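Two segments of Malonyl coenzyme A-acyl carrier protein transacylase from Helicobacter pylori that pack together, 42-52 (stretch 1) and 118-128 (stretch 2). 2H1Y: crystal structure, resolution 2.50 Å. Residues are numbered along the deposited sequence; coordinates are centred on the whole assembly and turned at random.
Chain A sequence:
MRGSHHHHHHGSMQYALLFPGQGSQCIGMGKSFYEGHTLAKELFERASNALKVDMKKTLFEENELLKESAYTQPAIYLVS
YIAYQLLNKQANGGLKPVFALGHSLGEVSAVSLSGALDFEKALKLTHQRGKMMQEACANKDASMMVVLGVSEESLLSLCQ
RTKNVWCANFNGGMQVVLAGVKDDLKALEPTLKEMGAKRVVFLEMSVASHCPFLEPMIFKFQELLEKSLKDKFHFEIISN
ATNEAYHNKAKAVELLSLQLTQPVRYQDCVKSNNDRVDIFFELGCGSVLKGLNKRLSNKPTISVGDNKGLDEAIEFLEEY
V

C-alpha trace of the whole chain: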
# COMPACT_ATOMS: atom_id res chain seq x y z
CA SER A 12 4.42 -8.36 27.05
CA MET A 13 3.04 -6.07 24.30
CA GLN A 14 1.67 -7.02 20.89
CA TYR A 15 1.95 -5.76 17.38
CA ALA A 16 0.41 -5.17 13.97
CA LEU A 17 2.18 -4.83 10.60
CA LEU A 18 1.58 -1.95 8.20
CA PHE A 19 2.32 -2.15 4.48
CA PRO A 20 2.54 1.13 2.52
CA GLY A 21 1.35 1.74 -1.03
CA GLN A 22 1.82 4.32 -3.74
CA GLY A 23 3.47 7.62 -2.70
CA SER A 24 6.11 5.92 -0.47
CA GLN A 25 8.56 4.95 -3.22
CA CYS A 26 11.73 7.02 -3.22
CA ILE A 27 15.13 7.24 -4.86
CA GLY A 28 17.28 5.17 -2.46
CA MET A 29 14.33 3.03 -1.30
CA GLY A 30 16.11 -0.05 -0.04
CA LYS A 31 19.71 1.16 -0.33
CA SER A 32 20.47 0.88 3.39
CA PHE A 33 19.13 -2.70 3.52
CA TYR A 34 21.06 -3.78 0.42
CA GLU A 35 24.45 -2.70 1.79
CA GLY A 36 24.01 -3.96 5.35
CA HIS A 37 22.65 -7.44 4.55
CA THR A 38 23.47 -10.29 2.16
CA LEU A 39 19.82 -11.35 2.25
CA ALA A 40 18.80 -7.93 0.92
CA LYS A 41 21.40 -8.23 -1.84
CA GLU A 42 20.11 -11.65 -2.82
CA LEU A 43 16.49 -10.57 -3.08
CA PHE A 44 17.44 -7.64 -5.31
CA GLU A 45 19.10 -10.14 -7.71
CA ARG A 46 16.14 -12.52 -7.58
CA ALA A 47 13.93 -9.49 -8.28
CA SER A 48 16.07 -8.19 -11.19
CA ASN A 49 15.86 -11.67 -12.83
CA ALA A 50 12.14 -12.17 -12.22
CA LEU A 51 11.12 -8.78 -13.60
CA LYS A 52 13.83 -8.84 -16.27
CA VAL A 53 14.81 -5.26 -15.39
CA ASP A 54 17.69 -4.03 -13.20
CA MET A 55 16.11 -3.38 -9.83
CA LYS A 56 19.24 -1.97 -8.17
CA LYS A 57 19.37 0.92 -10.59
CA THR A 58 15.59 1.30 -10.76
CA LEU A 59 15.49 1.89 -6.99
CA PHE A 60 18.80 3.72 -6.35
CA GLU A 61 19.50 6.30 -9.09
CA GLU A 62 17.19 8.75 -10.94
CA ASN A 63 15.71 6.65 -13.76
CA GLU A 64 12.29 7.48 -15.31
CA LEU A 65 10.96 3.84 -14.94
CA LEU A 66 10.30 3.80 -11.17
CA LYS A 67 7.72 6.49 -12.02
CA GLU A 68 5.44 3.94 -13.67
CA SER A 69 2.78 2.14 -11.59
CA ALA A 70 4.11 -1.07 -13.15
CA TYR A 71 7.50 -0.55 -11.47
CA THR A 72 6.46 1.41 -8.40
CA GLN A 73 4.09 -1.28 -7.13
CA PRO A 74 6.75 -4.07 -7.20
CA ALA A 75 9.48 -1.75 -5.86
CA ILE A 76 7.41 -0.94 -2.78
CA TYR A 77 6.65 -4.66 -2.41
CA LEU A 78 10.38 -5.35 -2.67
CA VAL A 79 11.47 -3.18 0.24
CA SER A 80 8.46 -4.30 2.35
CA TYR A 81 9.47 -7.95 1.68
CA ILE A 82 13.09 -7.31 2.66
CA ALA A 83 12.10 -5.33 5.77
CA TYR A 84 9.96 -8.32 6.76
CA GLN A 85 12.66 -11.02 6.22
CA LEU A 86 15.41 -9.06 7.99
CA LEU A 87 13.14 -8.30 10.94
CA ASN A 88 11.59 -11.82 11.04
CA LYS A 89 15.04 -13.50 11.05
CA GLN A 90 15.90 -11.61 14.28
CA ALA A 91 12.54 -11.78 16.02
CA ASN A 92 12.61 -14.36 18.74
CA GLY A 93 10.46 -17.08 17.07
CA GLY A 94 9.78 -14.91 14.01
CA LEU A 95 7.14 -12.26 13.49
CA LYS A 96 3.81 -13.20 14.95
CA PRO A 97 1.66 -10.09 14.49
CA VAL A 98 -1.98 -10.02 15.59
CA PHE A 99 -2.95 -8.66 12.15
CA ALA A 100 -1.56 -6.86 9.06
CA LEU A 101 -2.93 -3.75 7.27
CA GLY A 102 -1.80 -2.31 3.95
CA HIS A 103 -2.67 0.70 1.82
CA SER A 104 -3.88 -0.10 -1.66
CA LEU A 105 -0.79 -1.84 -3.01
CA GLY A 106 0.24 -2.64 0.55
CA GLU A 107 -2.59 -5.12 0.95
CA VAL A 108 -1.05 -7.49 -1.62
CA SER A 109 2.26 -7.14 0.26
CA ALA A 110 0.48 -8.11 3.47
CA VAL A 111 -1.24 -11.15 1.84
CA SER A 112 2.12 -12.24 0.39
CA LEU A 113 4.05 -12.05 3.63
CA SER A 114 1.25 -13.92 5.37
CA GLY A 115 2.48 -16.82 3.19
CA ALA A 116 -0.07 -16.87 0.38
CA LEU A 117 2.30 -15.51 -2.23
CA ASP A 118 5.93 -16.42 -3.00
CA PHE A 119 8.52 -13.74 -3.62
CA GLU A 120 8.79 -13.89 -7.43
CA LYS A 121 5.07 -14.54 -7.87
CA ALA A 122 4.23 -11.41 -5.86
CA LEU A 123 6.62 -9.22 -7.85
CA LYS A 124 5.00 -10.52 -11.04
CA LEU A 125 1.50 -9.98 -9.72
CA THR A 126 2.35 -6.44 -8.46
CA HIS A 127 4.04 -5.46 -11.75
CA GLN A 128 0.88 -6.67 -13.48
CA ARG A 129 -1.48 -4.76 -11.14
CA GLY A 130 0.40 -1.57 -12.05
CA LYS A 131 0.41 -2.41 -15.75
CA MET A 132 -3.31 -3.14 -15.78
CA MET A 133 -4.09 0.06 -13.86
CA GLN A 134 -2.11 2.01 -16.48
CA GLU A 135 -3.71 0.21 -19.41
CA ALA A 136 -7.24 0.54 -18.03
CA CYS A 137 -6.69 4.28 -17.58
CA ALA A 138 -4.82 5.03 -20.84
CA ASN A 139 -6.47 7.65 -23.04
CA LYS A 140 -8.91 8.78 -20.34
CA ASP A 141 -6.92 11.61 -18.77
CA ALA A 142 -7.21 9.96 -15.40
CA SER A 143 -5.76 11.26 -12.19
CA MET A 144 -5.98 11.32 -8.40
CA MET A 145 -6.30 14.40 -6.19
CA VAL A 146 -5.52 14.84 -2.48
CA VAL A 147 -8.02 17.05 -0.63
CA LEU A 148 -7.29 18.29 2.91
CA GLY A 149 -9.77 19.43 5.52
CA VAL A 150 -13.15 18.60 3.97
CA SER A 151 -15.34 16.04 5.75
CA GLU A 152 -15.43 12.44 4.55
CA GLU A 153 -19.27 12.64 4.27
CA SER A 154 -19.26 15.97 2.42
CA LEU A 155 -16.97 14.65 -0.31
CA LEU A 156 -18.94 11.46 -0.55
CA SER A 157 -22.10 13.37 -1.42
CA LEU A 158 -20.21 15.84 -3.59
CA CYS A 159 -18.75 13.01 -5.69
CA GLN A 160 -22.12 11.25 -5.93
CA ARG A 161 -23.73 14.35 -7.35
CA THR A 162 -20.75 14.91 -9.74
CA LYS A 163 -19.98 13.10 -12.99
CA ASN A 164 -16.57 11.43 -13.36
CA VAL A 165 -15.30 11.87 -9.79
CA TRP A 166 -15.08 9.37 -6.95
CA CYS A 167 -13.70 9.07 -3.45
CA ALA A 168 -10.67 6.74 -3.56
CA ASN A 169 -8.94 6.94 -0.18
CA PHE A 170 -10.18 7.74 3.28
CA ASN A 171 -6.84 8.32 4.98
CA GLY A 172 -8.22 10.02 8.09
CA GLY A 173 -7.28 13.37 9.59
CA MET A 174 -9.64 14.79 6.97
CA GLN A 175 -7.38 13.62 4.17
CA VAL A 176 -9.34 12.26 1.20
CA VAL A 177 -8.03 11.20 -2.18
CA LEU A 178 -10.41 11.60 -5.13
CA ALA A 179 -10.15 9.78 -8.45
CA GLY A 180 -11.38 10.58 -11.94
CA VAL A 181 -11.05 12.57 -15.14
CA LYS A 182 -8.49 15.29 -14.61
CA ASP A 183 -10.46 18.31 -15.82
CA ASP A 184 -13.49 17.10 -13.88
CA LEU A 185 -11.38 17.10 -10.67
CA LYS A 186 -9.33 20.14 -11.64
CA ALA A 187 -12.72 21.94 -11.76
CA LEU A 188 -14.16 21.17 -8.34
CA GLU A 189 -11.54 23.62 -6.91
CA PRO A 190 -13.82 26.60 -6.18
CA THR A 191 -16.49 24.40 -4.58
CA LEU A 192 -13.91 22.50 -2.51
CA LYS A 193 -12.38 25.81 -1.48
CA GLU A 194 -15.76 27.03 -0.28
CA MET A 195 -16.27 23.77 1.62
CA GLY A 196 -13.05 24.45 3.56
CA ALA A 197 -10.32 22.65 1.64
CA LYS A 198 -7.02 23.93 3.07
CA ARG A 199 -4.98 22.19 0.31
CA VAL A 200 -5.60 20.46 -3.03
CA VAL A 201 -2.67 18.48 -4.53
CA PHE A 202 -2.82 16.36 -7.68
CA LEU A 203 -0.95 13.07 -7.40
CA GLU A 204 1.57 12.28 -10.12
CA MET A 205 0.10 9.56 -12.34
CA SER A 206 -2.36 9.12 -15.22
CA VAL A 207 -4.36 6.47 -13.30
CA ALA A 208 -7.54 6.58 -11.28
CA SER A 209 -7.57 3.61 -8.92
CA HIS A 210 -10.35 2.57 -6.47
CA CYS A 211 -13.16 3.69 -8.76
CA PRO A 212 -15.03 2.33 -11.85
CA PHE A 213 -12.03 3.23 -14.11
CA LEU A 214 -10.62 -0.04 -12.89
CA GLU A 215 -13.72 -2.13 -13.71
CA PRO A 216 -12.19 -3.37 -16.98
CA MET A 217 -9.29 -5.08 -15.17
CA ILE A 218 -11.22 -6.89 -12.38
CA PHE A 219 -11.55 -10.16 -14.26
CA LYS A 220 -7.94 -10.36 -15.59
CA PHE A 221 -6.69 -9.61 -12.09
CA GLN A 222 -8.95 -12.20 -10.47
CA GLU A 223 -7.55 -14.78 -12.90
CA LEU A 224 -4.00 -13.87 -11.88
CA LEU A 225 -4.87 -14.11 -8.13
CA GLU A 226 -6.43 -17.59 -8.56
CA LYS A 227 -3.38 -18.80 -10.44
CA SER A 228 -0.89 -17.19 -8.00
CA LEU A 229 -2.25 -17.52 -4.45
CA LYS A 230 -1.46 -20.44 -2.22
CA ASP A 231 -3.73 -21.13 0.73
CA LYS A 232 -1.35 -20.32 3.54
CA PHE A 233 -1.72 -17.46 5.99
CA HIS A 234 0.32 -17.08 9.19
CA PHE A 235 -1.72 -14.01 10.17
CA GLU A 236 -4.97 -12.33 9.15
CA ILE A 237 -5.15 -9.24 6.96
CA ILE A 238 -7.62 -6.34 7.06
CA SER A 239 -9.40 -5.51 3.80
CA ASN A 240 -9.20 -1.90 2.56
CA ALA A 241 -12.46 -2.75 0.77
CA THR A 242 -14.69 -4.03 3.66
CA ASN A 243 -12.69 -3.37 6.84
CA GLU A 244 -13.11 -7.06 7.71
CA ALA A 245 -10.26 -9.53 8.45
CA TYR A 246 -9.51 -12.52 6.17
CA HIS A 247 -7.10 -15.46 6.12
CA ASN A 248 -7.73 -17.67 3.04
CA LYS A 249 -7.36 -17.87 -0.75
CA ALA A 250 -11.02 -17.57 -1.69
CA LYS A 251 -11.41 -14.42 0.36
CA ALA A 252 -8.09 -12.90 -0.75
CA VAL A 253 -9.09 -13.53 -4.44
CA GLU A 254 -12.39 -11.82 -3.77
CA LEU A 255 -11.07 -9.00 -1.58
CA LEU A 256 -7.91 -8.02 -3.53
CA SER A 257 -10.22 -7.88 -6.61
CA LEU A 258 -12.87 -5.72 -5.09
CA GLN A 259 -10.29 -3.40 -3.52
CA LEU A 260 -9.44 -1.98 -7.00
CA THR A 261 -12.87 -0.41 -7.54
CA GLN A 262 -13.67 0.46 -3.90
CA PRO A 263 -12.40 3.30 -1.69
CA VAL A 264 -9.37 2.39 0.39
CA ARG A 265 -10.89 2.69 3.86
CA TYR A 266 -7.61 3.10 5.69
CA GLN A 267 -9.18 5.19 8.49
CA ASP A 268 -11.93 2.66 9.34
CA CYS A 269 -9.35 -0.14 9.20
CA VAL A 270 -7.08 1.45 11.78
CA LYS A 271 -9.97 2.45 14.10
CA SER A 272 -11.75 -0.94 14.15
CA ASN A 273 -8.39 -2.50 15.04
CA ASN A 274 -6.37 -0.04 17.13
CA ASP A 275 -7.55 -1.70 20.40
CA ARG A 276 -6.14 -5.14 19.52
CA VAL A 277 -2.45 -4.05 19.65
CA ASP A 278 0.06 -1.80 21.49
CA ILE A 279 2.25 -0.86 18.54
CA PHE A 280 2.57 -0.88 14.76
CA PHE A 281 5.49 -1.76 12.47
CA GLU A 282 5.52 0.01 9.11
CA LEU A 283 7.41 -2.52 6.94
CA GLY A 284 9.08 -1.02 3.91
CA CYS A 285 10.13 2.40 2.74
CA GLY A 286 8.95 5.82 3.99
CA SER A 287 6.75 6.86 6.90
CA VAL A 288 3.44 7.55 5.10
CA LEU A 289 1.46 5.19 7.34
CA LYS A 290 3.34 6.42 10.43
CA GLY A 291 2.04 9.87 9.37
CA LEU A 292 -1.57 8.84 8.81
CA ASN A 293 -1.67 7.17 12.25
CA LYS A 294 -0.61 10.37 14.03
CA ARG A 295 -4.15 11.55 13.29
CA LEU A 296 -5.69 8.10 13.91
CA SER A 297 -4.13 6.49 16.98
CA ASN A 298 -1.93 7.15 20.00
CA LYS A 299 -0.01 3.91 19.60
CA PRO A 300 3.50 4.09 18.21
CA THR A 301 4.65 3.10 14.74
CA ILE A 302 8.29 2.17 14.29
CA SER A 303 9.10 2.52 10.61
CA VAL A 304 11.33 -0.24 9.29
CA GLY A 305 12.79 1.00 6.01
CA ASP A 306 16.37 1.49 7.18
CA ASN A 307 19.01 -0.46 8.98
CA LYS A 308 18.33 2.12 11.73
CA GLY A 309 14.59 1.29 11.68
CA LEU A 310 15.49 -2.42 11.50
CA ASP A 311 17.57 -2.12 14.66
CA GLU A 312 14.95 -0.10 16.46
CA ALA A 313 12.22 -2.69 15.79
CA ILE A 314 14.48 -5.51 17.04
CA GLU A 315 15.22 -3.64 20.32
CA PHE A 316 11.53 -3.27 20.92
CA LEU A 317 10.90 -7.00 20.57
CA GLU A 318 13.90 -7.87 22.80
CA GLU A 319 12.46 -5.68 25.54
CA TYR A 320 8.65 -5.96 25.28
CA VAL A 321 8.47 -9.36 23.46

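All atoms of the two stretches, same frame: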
# COMPACT_ATOMS: atom_id res chain seq x y z
N GLU A 42 20.58 -10.49 -2.09
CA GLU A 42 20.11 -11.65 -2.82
C GLU A 42 18.70 -11.46 -3.39
O GLU A 42 18.38 -11.93 -4.48
CB GLU A 42 20.19 -12.86 -1.91
CG GLU A 42 19.79 -14.18 -2.54
CD GLU A 42 19.77 -15.28 -1.51
OE1 GLU A 42 18.98 -16.23 -1.66
OE2 GLU A 42 20.53 -15.17 -0.52
N LEU A 43 17.86 -10.74 -2.66
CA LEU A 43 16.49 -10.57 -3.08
C LEU A 43 16.41 -9.56 -4.21
O LEU A 43 15.59 -9.70 -5.12
CB LEU A 43 15.57 -10.22 -1.91
CG LEU A 43 15.41 -11.32 -0.84
CD1 LEU A 43 15.05 -10.71 0.50
CD2 LEU A 43 14.39 -12.41 -1.24
N PHE A 44 17.29 -8.56 -4.18
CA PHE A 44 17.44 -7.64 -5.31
C PHE A 44 17.78 -8.37 -6.62
O PHE A 44 17.19 -8.08 -7.66
CB PHE A 44 18.46 -6.53 -5.01
CG PHE A 44 17.83 -5.29 -4.47
CD1 PHE A 44 17.79 -5.05 -3.10
CD2 PHE A 44 17.24 -4.37 -5.33
CE1 PHE A 44 17.20 -3.91 -2.61
CE2 PHE A 44 16.64 -3.23 -4.84
CZ PHE A 44 16.62 -2.99 -3.48
N GLU A 45 18.72 -9.32 -6.55
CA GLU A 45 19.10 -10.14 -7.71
C GLU A 45 17.92 -10.96 -8.20
O GLU A 45 17.54 -10.86 -9.37
CB GLU A 45 20.29 -11.05 -7.38
CG GLU A 45 21.56 -10.80 -8.21
CD GLU A 45 22.10 -9.36 -8.14
OE1 GLU A 45 23.06 -9.08 -8.89
OE2 GLU A 45 21.59 -8.51 -7.37
N ARG A 46 17.34 -11.74 -7.29
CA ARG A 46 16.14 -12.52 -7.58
C ARG A 46 15.06 -11.67 -8.24
O ARG A 46 14.43 -12.11 -9.22
CB ARG A 46 15.59 -13.15 -6.30
CG ARG A 46 16.30 -14.41 -5.86
CD ARG A 46 15.26 -15.41 -5.41
NE ARG A 46 15.23 -15.61 -3.96
CZ ARG A 46 14.17 -16.02 -3.27
NH1 ARG A 46 13.01 -16.25 -3.89
NH2 ARG A 46 14.25 -16.18 -1.96
N ALA A 47 14.87 -10.46 -7.72
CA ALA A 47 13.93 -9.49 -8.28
C ALA A 47 14.31 -9.04 -9.69
O ALA A 47 13.48 -9.07 -10.60
CB ALA A 47 13.77 -8.28 -7.33
N SER A 48 15.56 -8.61 -9.87
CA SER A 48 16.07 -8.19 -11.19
C SER A 48 15.85 -9.26 -12.27
O SER A 48 15.39 -8.96 -13.37
CB SER A 48 17.54 -7.75 -11.11
OG SER A 48 17.75 -6.63 -10.25
N ASN A 49 16.14 -10.52 -11.94
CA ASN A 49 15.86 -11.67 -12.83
C ASN A 49 14.39 -11.85 -13.12
O ASN A 49 14.00 -11.98 -14.29
CB ASN A 49 16.39 -12.99 -12.25
CG ASN A 49 17.88 -12.98 -12.02
OD1 ASN A 49 18.62 -12.17 -12.59
ND2 ASN A 49 18.34 -13.90 -11.18
N ALA A 50 13.58 -11.89 -12.07
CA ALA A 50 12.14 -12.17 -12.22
C ALA A 50 11.46 -11.13 -13.11
O ALA A 50 10.70 -11.47 -14.00
CB ALA A 50 11.45 -12.27 -10.87
N LEU A 51 11.78 -9.86 -12.88
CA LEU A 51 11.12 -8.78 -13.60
C LEU A 51 11.85 -8.44 -14.88
O LEU A 51 11.31 -7.71 -15.73
CB LEU A 51 10.94 -7.56 -12.72
CG LEU A 51 9.85 -7.76 -11.66
CD1 LEU A 51 9.81 -6.62 -10.70
CD2 LEU A 51 8.48 -7.97 -12.31
N LYS A 52 13.06 -8.99 -15.03
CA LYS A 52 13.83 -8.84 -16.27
C LYS A 52 14.11 -7.37 -16.50
O LYS A 52 14.03 -6.89 -17.63
CB LYS A 52 13.06 -9.43 -17.46
CG LYS A 52 13.46 -10.84 -17.85
CD LYS A 52 12.73 -11.94 -17.09
CE LYS A 52 13.46 -13.28 -17.25
NZ LYS A 52 13.13 -14.28 -16.18
N ASP A 118 4.47 -16.34 -2.95
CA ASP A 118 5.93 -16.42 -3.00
C ASP A 118 6.53 -15.13 -3.53
O ASP A 118 5.88 -14.37 -4.28
CB ASP A 118 6.41 -17.58 -3.91
CG ASP A 118 5.91 -18.92 -3.44
OD1 ASP A 118 5.74 -19.11 -2.21
OD2 ASP A 118 5.67 -19.80 -4.31
N PHE A 119 7.79 -14.91 -3.17
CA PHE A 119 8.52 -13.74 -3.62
C PHE A 119 8.34 -13.41 -5.10
O PHE A 119 7.77 -12.37 -5.44
CB PHE A 119 10.00 -13.83 -3.24
CG PHE A 119 10.77 -12.58 -3.53
CD1 PHE A 119 10.29 -11.35 -3.08
CD2 PHE A 119 11.95 -12.63 -4.25
CE1 PHE A 119 10.97 -10.19 -3.37
CE2 PHE A 119 12.64 -11.48 -4.54
CZ PHE A 119 12.16 -10.25 -4.09
N GLU A 120 8.81 -14.28 -6.01
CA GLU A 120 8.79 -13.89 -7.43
C GLU A 120 7.39 -13.83 -8.01
O GLU A 120 7.14 -13.02 -8.89
CB GLU A 120 9.78 -14.65 -8.35
CG GLU A 120 10.24 -16.01 -7.88
CD GLU A 120 11.27 -15.94 -6.78
OE1 GLU A 120 10.94 -16.38 -5.65
OE2 GLU A 120 12.40 -15.45 -7.02
N LYS A 121 6.48 -14.63 -7.48
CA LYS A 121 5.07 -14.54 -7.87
C LYS A 121 4.43 -13.21 -7.47
O LYS A 121 3.60 -12.67 -8.21
CB LYS A 121 4.27 -15.71 -7.32
CG LYS A 121 4.36 -16.97 -8.17
CD LYS A 121 3.17 -17.89 -7.90
CE LYS A 121 3.34 -19.25 -8.59
NZ LYS A 121 4.26 -20.08 -7.79
N ALA A 122 4.81 -12.68 -6.31
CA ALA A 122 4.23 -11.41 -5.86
C ALA A 122 4.73 -10.22 -6.67
O ALA A 122 3.96 -9.33 -7.02
CB ALA A 122 4.47 -11.21 -4.38
N LEU A 123 6.03 -10.23 -6.98
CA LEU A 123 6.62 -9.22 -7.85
C LEU A 123 5.89 -9.20 -9.19
O LEU A 123 5.56 -8.12 -9.71
CB LEU A 123 8.12 -9.48 -8.09
CG LEU A 123 9.08 -9.34 -6.90
CD1 LEU A 123 10.37 -10.11 -7.16
CD2 LEU A 123 9.40 -7.88 -6.58
N LYS A 124 5.64 -10.39 -9.73
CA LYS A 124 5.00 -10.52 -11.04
C LYS A 124 3.55 -10.07 -10.98
O LYS A 124 3.08 -9.34 -11.86
CB LYS A 124 5.12 -11.95 -11.59
CG LYS A 124 6.42 -12.21 -12.37
CD LYS A 124 6.50 -13.67 -12.85
CE LYS A 124 7.32 -13.81 -14.16
NZ LYS A 124 7.45 -15.26 -14.62
N LEU A 125 2.85 -10.47 -9.92
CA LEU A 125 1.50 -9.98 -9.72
C LEU A 125 1.46 -8.44 -9.56
O LEU A 125 0.64 -7.78 -10.20
CB LEU A 125 0.82 -10.68 -8.55
CG LEU A 125 -0.62 -10.21 -8.24
CD1 LEU A 125 -1.61 -10.83 -9.20
CD2 LEU A 125 -0.99 -10.55 -6.82
N THR A 126 2.34 -7.89 -8.71
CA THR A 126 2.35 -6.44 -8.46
C THR A 126 2.69 -5.64 -9.73
O THR A 126 2.01 -4.66 -10.04
CB THR A 126 3.27 -6.02 -7.27
OG1 THR A 126 4.58 -6.56 -7.45
CG2 THR A 126 2.69 -6.50 -5.93
N HIS A 127 3.71 -6.08 -10.47
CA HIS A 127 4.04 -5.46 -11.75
C HIS A 127 2.82 -5.45 -12.66
O HIS A 127 2.54 -4.46 -13.35
CB HIS A 127 5.20 -6.20 -12.40
CG HIS A 127 5.48 -5.79 -13.82
ND1 HIS A 127 4.81 -6.33 -14.89
CD2 HIS A 127 6.36 -4.91 -14.34
CE1 HIS A 127 5.26 -5.80 -16.01
NE2 HIS A 127 6.20 -4.92 -15.70
N GLN A 128 2.06 -6.54 -12.64
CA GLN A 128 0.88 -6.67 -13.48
C GLN A 128 -0.24 -5.72 -13.03
O GLN A 128 -0.86 -5.03 -13.85
CB GLN A 128 0.44 -8.15 -13.50
CG GLN A 128 -0.21 -8.68 -14.81
CD GLN A 128 0.42 -8.24 -16.13
OE1 GLN A 128 -0.30 -7.81 -17.03
NE2 GLN A 128 1.73 -8.35 -16.25
O HOH W 1 14.09 -14.57 -8.84

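The polar anchor of this contact between two helices, 42-51 and 119-128, is a salt bridge from Arg46 NH1 to Glu120 OE1 (2.7 Å); the same NH1 also makes a weak hydrogen bond to Glu120 OE2 (3.3 Å). Both side chains leave their helices toward the opposing stretch, and the carboxylate oxygen OE1 lies at the edge of the guanidinium, near its plane, where the N-H groups point. A water ties the pair a second time, donating to Arg46 O (2.5 Å) and to Glu120 OE2 (2.6 Å), so backbone and side chain of Arg46 both reach Glu120. Phe119 CD2 covers one face of the guanidinium, 3.8 Å from Arg46 NH1. The Phe119 ring in turn receives Leu43 CD2 over a face, 4.0 Å from the ring centroid and 19° off its normal, a CH-pi contact. Ala47 adds CB at 4.1 Å from Phe119 CZ and at 3.9 Å from Leu123 CD1. The backbones come closest at Ala50 and Glu120, whose CA atoms are 6.1 Å apart; the small Ala50 CB rests 3.8 Å from Glu120 CB. Farther along, Leu51 CD2 reaches His127 CB (3.7 Å), while its CD1 lies 4.2 Å from Leu123 CB. The helix axes cross at -50°, 9.7 Å apart at closest approach, and the contact buries 501 Å² in total.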